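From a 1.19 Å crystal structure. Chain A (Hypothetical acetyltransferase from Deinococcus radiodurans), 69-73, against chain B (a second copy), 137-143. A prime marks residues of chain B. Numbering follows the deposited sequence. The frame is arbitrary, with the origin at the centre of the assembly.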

# COMPACT_ATOMS: atom_id res chain seq x y z
N ASP A 69 1.07 6.35 -4.70
CA ASP A 69 0.71 6.92 -5.98
C ASP A 69 1.05 8.41 -6.09
O ASP A 69 0.83 8.99 -7.13
CB ASP A 69 -0.75 6.63 -6.36
CG ASP A 69 -1.78 7.22 -5.43
OD1 ASP A 69 -1.46 8.20 -4.69
OD2 ASP A 69 -2.92 6.67 -5.43
N GLY A 70 1.56 8.99 -5.00
CA GLY A 70 1.94 10.39 -5.03
C GLY A 70 0.82 11.38 -5.09
O GLY A 70 1.06 12.60 -5.17
N ILE A 71 -0.42 10.90 -5.05
CA ILE A 71 -1.58 11.77 -5.21
C ILE A 71 -2.57 11.63 -4.07
O ILE A 71 -3.10 12.64 -3.59
CB ILE A 71 -2.31 11.55 -6.55
CG1 ILE A 71 -1.39 11.79 -7.73
CG2 ILE A 71 -3.59 12.40 -6.66
CD1 ILE A 71 -1.94 11.31 -9.09
N LEU A 72 -2.87 10.39 -3.67
CA LEU A 72 -3.90 10.14 -2.66
C LEU A 72 -3.49 9.14 -1.59
O LEU A 72 -3.98 9.26 -0.46
CB LEU A 72 -5.20 9.69 -3.31
CG LEU A 72 -6.47 9.86 -2.46
CD1 LEU A 72 -6.86 11.32 -2.38
CD2 LEU A 72 -7.61 8.97 -3.00
N ALA A 73 -2.66 8.13 -1.92
CA ALA A 73 -2.47 7.02 -1.03
C ALA A 73 -1.07 6.43 -1.02
O ALA A 73 -0.44 6.33 -2.05
CB ALA A 73 -3.50 5.88 -1.34
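Chain B (137-143) DNQAGIP

The 137–143 segment of chain B lies on the 69–73 loop of chain A through a compact turn followed by an extended exit, and the two stretches together bury 218 Å² of surface. The chain A loop is held in shape by Asp69, whose OD1 accepts hydrogen bonds from Ile71 N (2.9 Å), Leu72 N (2.8 Å) and Ala73 N (3.0 Å). One carboxylate oxygen thus takes up three consecutive amides; separately, Ile71 O accepts from Ile142′ N of the partner chain.

Chain B begins away from this surface. Asp137′, in 3-10 conformation, makes no contact with the loop. At Asn138′ the backbone enters a type I beta turn that runs to Gly141′ and is closed by a hydrogen bond from Gly141′ N to Asn138′ O (2.9 Å). The CA-to-CB bond of Asn138′ points sideways (chi1 m) and the end of its side chain leads off from chain A, where its ND2 is bonded elsewhere in the structure; it is the carbonyl that faces the contact. A water lies 2.8 Å from Asn138′ O and 2.8 Å from Ile71 O and donates to both, joining two acceptors that could not bond to each other directly.

Gln139′ and Ala140′ occupy the middle of the turn, with their CA-to-CB bonds pointing away from chain A. Gln139′ nevertheless offers its backbone: Leu72 CD1 packs 3.4 Å from Gln139′ O, and the same methyl lies 3.9 Å from Gly141′ N, so the end of the Leu72 side chain rests against the polypeptide of the turn.

At Gly141′ (phi/psi 100/153) the chain leaves the turn and passes close to chain A, Gly141′ CA lying 5.1 Å from Leu72 CA. Gly141′ CA approaches Ile71 O to 3.3 Å in a CA-H...O contact. A beta carbon here would sit about 3.3 Å from Ile71 CG2 and would also be jammed against the carbonyl of Ala140′, so the absence of a side chain suits both the backbone angles and the close approach.

Ile142′ CA follows at 4.8 Å from Ile71 CA. As chain B advances from Gly141′ to Ile142′, its nearest partner steps back from Leu72 to Ile71, an antiparallel register. Here the sole direct hydrogen bond between the stretches forms, from Ile142′ N to Ile71 O (2.9 Å, 166° at the hydrogen). The CA-to-CB bond of Ile142′ points toward chain A (chi1 m, chi2 m), with Ile142′ CB 3.9 Å from Gly70 O and Ile142′ CG1 3.6 Å from Ile71 O. Beyond it, Pro143′ turns its CA-to-CB bond away and leaves the contact.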

# COMPACT_ATOMS: atom_id res chain seq x y z
N ASP B 137 -7.20 17.59 4.79
CA ASP B 137 -7.02 18.78 3.95
C ASP B 137 -6.74 18.40 2.50
O ASP B 137 -7.04 19.19 1.60
CB ASP B 137 -5.84 19.66 4.41
CG ASP B 137 -5.99 20.29 5.77
OD1 ASP B 137 -7.08 20.24 6.35
OD2 ASP B 137 -4.97 20.87 6.20
N ASN B 138 -6.18 17.21 2.28
CA ASN B 138 -5.80 16.75 0.94
C ASN B 138 -6.63 15.61 0.43
O ASN B 138 -6.23 14.86 -0.48
CB ASN B 138 -4.33 16.42 0.94
CG ASN B 138 -3.51 17.67 1.21
OD1 ASN B 138 -3.87 18.78 0.77
ND2 ASN B 138 -2.49 17.52 1.97
N GLN B 139 -7.86 15.51 0.91
CA GLN B 139 -8.79 14.50 0.47
C GLN B 139 -9.08 14.51 -1.04
O GLN B 139 -9.41 13.47 -1.60
CB GLN B 139 -10.07 14.58 1.31
CG GLN B 139 -11.05 13.43 1.08
CD GLN B 139 -12.24 13.58 2.02
OE1 GLN B 139 -13.20 14.22 1.70
NE2 GLN B 139 -12.14 13.01 3.25
N ALA B 140 -8.97 15.68 -1.69
CA ALA B 140 -9.23 15.78 -3.11
C ALA B 140 -8.00 15.48 -3.97
O ALA B 140 -8.07 15.53 -5.20
CB ALA B 140 -9.84 17.15 -3.47
N GLY B 141 -6.89 15.13 -3.33
CA GLY B 141 -5.66 14.73 -4.02
C GLY B 141 -4.64 15.82 -4.10
O GLY B 141 -4.99 17.00 -4.16
N ILE B 142 -3.39 15.45 -4.18
CA ILE B 142 -2.32 16.43 -4.44
C ILE B 142 -2.40 16.90 -5.89
O ILE B 142 -2.44 16.08 -6.83
CB ILE B 142 -0.91 15.78 -4.24
CG1 ILE B 142 -0.77 15.22 -2.85
CG2 ILE B 142 0.18 16.78 -4.58
CD1 ILE B 142 -1.17 16.18 -1.71
N PRO B 143 -2.42 18.22 -6.12
CA PRO B 143 -2.56 18.70 -7.51
C PRO B 143 -1.40 18.33 -8.40
O PRO B 143 -0.26 18.14 -7.91
CB PRO B 143 -2.62 20.22 -7.38
CG PRO B 143 -3.03 20.47 -5.98
CD PRO B 143 -2.55 19.31 -5.14
O HOH W 1 -3.82 13.54 -1.07